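Local coordinates for polyprenyl synthetase (Nonlabens dokdonensis, PDB 6KD7), which synthesises geranylgeranyl pyrophosphate by prenyl transfer, extending an allylic pyrophosphate with isopentenyl units in a reaction that depends on magnesium, at the interface of chains A and B and the interface of chains A and C. Coordinates in Å, arbitrary orientation; residue numbers count along the deposited sequence, not the author numbering. Chains: chain A/B/C, Polyprenyl synthetase.

Contact 1: the interface of chains A and B. Residues chain A 23, 27-28, 109, 112-113, 116; chain B 138, 142.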
# COMPACT_ATOMS: atom_id res chain seq x y z
N GLU A 23 -21.52 -15.87 24.79
CA GLU A 23 -20.41 -15.08 25.38
C GLU A 23 -19.10 -15.87 25.32
O GLU A 23 -19.13 -17.03 25.69
CB GLU A 23 -20.76 -14.64 26.80
CG GLU A 23 -21.80 -13.55 26.85
CD GLU A 23 -22.36 -13.32 28.23
OE1 GLU A 23 -23.03 -12.29 28.43
OE2 GLU A 23 -22.13 -14.17 29.11
N LEU A 27 -16.48 -13.94 19.79
CA LEU A 27 -16.30 -15.30 19.26
C LEU A 27 -17.61 -15.82 18.64
O LEU A 27 -17.56 -16.45 17.56
CB LEU A 27 -15.84 -16.18 20.41
CG LEU A 27 -15.51 -17.59 19.97
CD1 LEU A 27 -14.30 -17.56 19.03
CD2 LEU A 27 -15.25 -18.49 21.17
N TYR A 28 -18.75 -15.69 19.34
CA TYR A 28 -19.98 -16.46 19.00
C TYR A 28 -20.94 -15.64 18.12
O TYR A 28 -21.67 -16.28 17.33
CB TYR A 28 -20.66 -16.99 20.26
CG TYR A 28 -19.86 -18.05 20.98
CD1 TYR A 28 -19.62 -19.30 20.40
CD2 TYR A 28 -19.36 -17.84 22.26
CE1 TYR A 28 -18.92 -20.29 21.07
CE2 TYR A 28 -18.64 -18.83 22.92
CZ TYR A 28 -18.45 -20.06 22.34
OH TYR A 28 -17.73 -21.01 23.00
N ALA A 109 -13.65 -22.39 16.46
CA ALA A 109 -14.64 -22.64 17.53
C ALA A 109 -15.80 -23.45 16.92
O ALA A 109 -16.25 -24.41 17.58
CB ALA A 109 -15.10 -21.39 18.19
N ILE A 112 -15.05 -27.21 16.55
CA ILE A 112 -15.04 -27.86 17.88
C ILE A 112 -16.50 -28.04 18.33
O ILE A 112 -16.82 -29.10 18.87
CB ILE A 112 -14.19 -27.04 18.87
CG1 ILE A 112 -12.71 -26.96 18.46
CG2 ILE A 112 -14.30 -27.61 20.26
CD1 ILE A 112 -11.98 -25.75 19.14
N MET A 113 -17.35 -27.04 18.13
CA MET A 113 -18.78 -27.10 18.50
C MET A 113 -19.45 -28.25 17.72
O MET A 113 -20.34 -28.94 18.30
CB MET A 113 -19.46 -25.77 18.17
CG MET A 113 -18.99 -24.65 19.06
SD MET A 113 -19.51 -23.03 18.41
CE MET A 113 -21.23 -23.03 18.89
N ARG A 116 -18.69 -31.46 19.43
CA ARG A 116 -19.42 -31.55 20.71
C ARG A 116 -20.88 -31.99 20.53
O ARG A 116 -21.44 -32.47 21.48
CB ARG A 116 -19.31 -30.22 21.46
CG ARG A 116 -17.87 -29.75 21.58
CD ARG A 116 -17.59 -29.28 22.98
NE ARG A 116 -18.44 -28.21 23.44
CZ ARG A 116 -18.66 -27.99 24.72
NH1 ARG A 116 -19.43 -26.99 25.09
NH2 ARG A 116 -18.13 -28.78 25.62
N LEU B 138 -12.42 -25.56 23.12
CA LEU B 138 -13.38 -24.46 22.94
C LEU B 138 -13.06 -23.42 23.98
O LEU B 138 -13.21 -22.22 23.67
CB LEU B 138 -14.82 -24.94 23.05
CG LEU B 138 -15.89 -23.88 22.79
CD1 LEU B 138 -15.72 -23.28 21.38
CD2 LEU B 138 -17.30 -24.49 22.92
N GLU B 142 -12.13 -19.33 23.61
CA GLU B 142 -12.74 -18.26 24.43
C GLU B 142 -11.62 -17.45 25.06
O GLU B 142 -11.74 -16.23 25.11
CB GLU B 142 -13.67 -18.81 25.50
CG GLU B 142 -14.87 -19.52 24.90
CD GLU B 142 -15.85 -20.11 25.92
OE1 GLU B 142 -15.55 -19.97 27.13
OE2 GLU B 142 -16.90 -20.68 25.50
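B:Leu138 and B:Glu142, one turn apart on helix 123-150, face A:Tyr28 of helix 25-35 and A:Ile112 of helix 100-116, so that one helix of chain B packs against two of chain A. The patch belongs to the two-fold dimer interface of this prenyltransferase and shows a hydrophobic knob set beside a tyrosine–carboxylate hydrogen bond. B:Leu138 is the knob: with CG turned away from its own backbone N (chi1 -177°), it spreads its methyls among helix residues of chain A. CD1 lies 3.8 Å from A:Ala109 CB, while CD2 comes within 3.9 Å of A:Arg116 NE, the two side chains meeting roughly at right angles. Nearer the helix backbone, B:Leu138 CB rests 3.9 Å from A:Ile112 CG2. The phenol of A:Tyr28 and the leucine approach from opposite directions, A:Tyr28 OH lying 3.4 Å from B:Leu138 CG. A:Leu27 CD2 covers one face of the tyrosine ring near the rim and lies 3.9 Å from B:Glu142 CG, so the same methyl touches both partners of the bond and may help to steady them. The carboxylate stands almost upright to the ring, with planes 82° apart, and A:Tyr28 OH donates to the anti lone pair of B:Glu142 OE2 at 2.7 Å.

Contact 2: the interface of chains A and C. Residues chain A 254, 257, 262, 266; chain C 87, 90-91, 221.
C:Phe221 and A:Trp254 share a first torsion of -82°, each ring carried beside its own backbone N and opposite the carbonyl carbon, and they meet as an edge-to-face pair across the A–C interface. The indole presents its edge: CZ3 lies 3.4 Å from C:Phe221 CZ, and the planes stand 86° apart. On the opposite face of the phenyl ring, near its rim, sits the aliphatic part of A:Gln266, whose CB is 3.5 Å from C:Phe221 CZ. A:Met262, bent at its last torsion (chi3 71°), brings its methyl CE in the ring plane to the edge, 3.6 Å from C:Phe221 CZ. The ring is thus contacted on both faces and, in its plane, at the edge near CZ. With the phenyl ring cut back to an alanine, A:Trp254 and A:Gln266 would probably face each other across a gap, and the methionine methyl would lose the edge it rests on. Beside this core A:Leu257 points against the ring from the other direction, and both its methyls lie against the carbonyl oxygen of C:Gly90, A:Leu257 CD1 3.7 Å from C:Gly90 O. The amide of A:Gln266 ends on C:Leu87, whose CD1 is 3.9 Å from both OE1 and NE2. C:Leu87 precedes an arginine of the pyrophosphate pocket, so this apolar clasp, if it persists in solution, may steady a segment bordering the active site while joining chains A and C in the deposited hexamer.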
# COMPACT_ATOMS: atom_id res chain seq x y z
N TRP A 254 -7.02 -17.54 -23.76
CA TRP A 254 -7.98 -16.78 -22.92
C TRP A 254 -7.67 -17.03 -21.45
O TRP A 254 -7.76 -16.11 -20.66
CB TRP A 254 -9.41 -17.18 -23.27
CG TRP A 254 -9.93 -16.46 -24.48
CD1 TRP A 254 -10.16 -17.00 -25.71
CD2 TRP A 254 -10.25 -15.06 -24.58
NE1 TRP A 254 -10.64 -16.03 -26.55
CE2 TRP A 254 -10.70 -14.83 -25.90
CE3 TRP A 254 -10.19 -13.97 -23.70
CZ2 TRP A 254 -11.11 -13.58 -26.34
CZ3 TRP A 254 -10.60 -12.72 -24.14
CH2 TRP A 254 -11.05 -12.53 -25.45
N LEU A 257 -5.00 -14.83 -19.56
CA LEU A 257 -5.24 -13.43 -19.14
C LEU A 257 -5.80 -13.40 -17.72
O LEU A 257 -6.86 -14.00 -17.49
CB LEU A 257 -6.20 -12.74 -20.10
CG LEU A 257 -5.83 -12.81 -21.57
CD1 LEU A 257 -6.84 -12.07 -22.38
CD2 LEU A 257 -4.42 -12.27 -21.81
N MET A 262 -7.29 -6.61 -17.06
CA MET A 262 -8.43 -6.46 -18.00
C MET A 262 -9.43 -5.43 -17.46
O MET A 262 -9.49 -5.24 -16.25
CB MET A 262 -9.13 -7.81 -18.23
CG MET A 262 -8.14 -8.88 -18.61
SD MET A 262 -8.90 -10.53 -18.82
CE MET A 262 -9.81 -10.22 -20.32
N GLN A 266 -13.58 -6.23 -21.31
CA GLN A 266 -12.66 -7.30 -21.78
C GLN A 266 -13.08 -8.60 -21.08
O GLN A 266 -13.08 -9.66 -21.74
CB GLN A 266 -11.19 -6.91 -21.57
CG GLN A 266 -10.75 -5.82 -22.55
CD GLN A 266 -9.44 -5.13 -22.28
OE1 GLN A 266 -8.96 -5.01 -21.13
NE2 GLN A 266 -8.85 -4.66 -23.38
N LEU C 87 -1.82 -4.96 -21.33
CA LEU C 87 -2.03 -5.82 -22.51
C LEU C 87 -1.33 -5.21 -23.73
O LEU C 87 -1.23 -3.98 -23.83
CB LEU C 87 -3.54 -5.91 -22.80
CG LEU C 87 -4.41 -6.72 -21.83
CD1 LEU C 87 -5.82 -6.84 -22.40
CD2 LEU C 87 -3.88 -8.10 -21.54
N GLY C 90 -3.88 -7.89 -27.27
CA GLY C 90 -4.85 -8.79 -26.64
C GLY C 90 -4.20 -9.76 -25.69
O GLY C 90 -4.93 -10.64 -25.20
N LYS C 91 -2.89 -9.64 -25.45
CA LYS C 91 -2.16 -10.59 -24.58
C LYS C 91 -1.44 -9.81 -23.48
O LYS C 91 -1.27 -8.58 -23.62
CB LYS C 91 -1.19 -11.46 -25.37
CG LYS C 91 -1.85 -12.38 -26.38
CD LYS C 91 -1.00 -13.63 -26.66
CE LYS C 91 -1.75 -14.68 -27.44
NZ LYS C 91 -2.76 -14.04 -28.32
N PHE C 221 -10.29 -5.77 -27.78
CA PHE C 221 -8.90 -6.17 -27.47
C PHE C 221 -7.93 -5.31 -28.27
O PHE C 221 -6.73 -5.59 -28.27
CB PHE C 221 -8.76 -7.69 -27.51
CG PHE C 221 -9.22 -8.31 -26.23
CD1 PHE C 221 -10.56 -8.60 -26.02
CD2 PHE C 221 -8.34 -8.53 -25.19
CE1 PHE C 221 -10.99 -9.13 -24.82
CE2 PHE C 221 -8.77 -9.07 -23.99
CZ PHE C 221 -10.09 -9.36 -23.81

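Contact 3: the interface of chains A and B. Residues chain A 142, 145-146, 149; chain B 23-24, 27.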
# COMPACT_ATOMS: atom_id res chain seq x y z
N GLU A 142 -7.85 -31.81 2.25
CA GLU A 142 -7.01 -32.28 1.13
C GLU A 142 -7.61 -31.77 -0.17
O GLU A 142 -6.85 -31.36 -1.05
CB GLU A 142 -6.88 -33.80 1.11
CG GLU A 142 -6.17 -34.34 2.33
CD GLU A 142 -6.01 -35.86 2.37
OE1 GLU A 142 -6.51 -36.50 1.42
OE2 GLU A 142 -5.39 -36.37 3.35
N GLN A 145 -6.66 -28.22 -0.69
CA GLN A 145 -5.24 -28.04 -1.07
C GLN A 145 -5.04 -28.42 -2.53
O GLN A 145 -4.28 -27.73 -3.19
CB GLN A 145 -4.28 -28.85 -0.22
CG GLN A 145 -2.82 -28.55 -0.54
CD GLN A 145 -2.45 -27.10 -0.34
OE1 GLN A 145 -2.80 -26.49 0.67
NE2 GLN A 145 -1.82 -26.54 -1.36
N HIS A 146 -5.68 -29.49 -3.00
CA HIS A 146 -5.55 -29.90 -4.41
C HIS A 146 -6.05 -28.75 -5.28
O HIS A 146 -5.44 -28.47 -6.31
CB HIS A 146 -6.34 -31.19 -4.70
CG HIS A 146 -5.69 -32.41 -4.14
ND1 HIS A 146 -6.34 -33.31 -3.31
CD2 HIS A 146 -4.45 -32.88 -4.27
CE1 HIS A 146 -5.52 -34.27 -2.95
NE2 HIS A 146 -4.36 -34.01 -3.53
N ASP A 149 -3.44 -26.19 -5.44
CA ASP A 149 -2.31 -26.68 -6.25
C ASP A 149 -2.65 -26.56 -7.75
O ASP A 149 -1.75 -26.25 -8.54
CB ASP A 149 -1.91 -28.10 -5.86
CG ASP A 149 -1.38 -28.24 -4.44
OD1 ASP A 149 -1.01 -27.21 -3.82
OD2 ASP A 149 -1.40 -29.37 -3.95
N GLU B 23 1.10 -36.41 1.65
CA GLU B 23 0.50 -35.88 0.39
C GLU B 23 -0.95 -35.45 0.63
O GLU B 23 -1.67 -36.22 1.23
CB GLU B 23 0.62 -36.91 -0.73
CG GLU B 23 2.02 -37.06 -1.25
CD GLU B 23 2.20 -38.27 -2.14
OE1 GLU B 23 3.24 -38.36 -2.82
OE2 GLU B 23 1.30 -39.14 -2.16
N PRO B 24 -1.40 -34.27 0.14
CA PRO B 24 -0.58 -33.32 -0.63
C PRO B 24 0.41 -32.52 0.23
O PRO B 24 0.04 -32.09 1.28
CB PRO B 24 -1.61 -32.41 -1.28
CG PRO B 24 -2.74 -32.39 -0.30
CD PRO B 24 -2.76 -33.78 0.29
N LEU B 27 -0.37 -29.21 2.03
CA LEU B 27 -1.12 -29.30 3.29
C LEU B 27 -0.21 -29.81 4.43
O LEU B 27 -0.30 -29.26 5.56
CB LEU B 27 -2.29 -30.25 3.07
CG LEU B 27 -3.21 -30.33 4.27
CD1 LEU B 27 -3.88 -28.98 4.50
CD2 LEU B 27 -4.25 -31.44 4.07
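B:Pro24 and the aliphatic stem of A:Gln145 form the apolar centre, the ring carbon B:Pro24 CG resting 3.8 Å from A:Gln145 CG. In this enzyme of the FPP/GGPP synthase family, a largely helical fold, the proline lies just before helix 25-35 and is pressed onto helix 123-150 of the partner subunit. A cis peptide bond joins B:Glu23 to B:Pro24, and the pyrrolidine ring loses far more surface than its neighbours. One turn earlier on the helix of chain A, A:Glu142 passes its aliphatic part at about a right angle to the ring, CG lying 4.0 Å from B:Pro24 CD. A:Gln145 holds CG across from its own backbone N (chi1 -174°) and then bends at chi2, bringing CG within 4.0 Å of B:Leu27 CB. Further out, A:His146 directs its imidazole toward the proline, NE2 being 3.9 Å from B:Pro24 CB. A:Asp149 reaches the same carbon from the next turn, OD2 4.0 Å from B:Pro24 CB. At the polar rim the A:Gln145 amide NE2 donates to A:Asp149 OD1 at 2.7 Å, bent to 150° at the hydrogen. The acceptor lies nearly in the amide plane, whereas the donor meets OD1 from above the carboxylate plane, tilted 37° out of it, a bond likely to limit amide rotation.

Contact 1 and contact 3 belong to the same two-fold interface, the centres of their C-alpha atoms about 27 Å apart. They share helix 25-35 of one subunit against helix 123-150 of the other, contact 1 adding helix 100-116. A:Leu27, B:Glu142 and the poorly ordered A:Glu23 of contact 1 return in contact 3 as B:Leu27, A:Glu142 and B:Glu23, as befits a family whose members commonly work as dimers. Contact 2, by the same measure about 46 Å from contact 1 and about 31 Å from contact 3, shares no residue with them and engages chain C. It may therefore tie dimers into the deposited six-chain assembly.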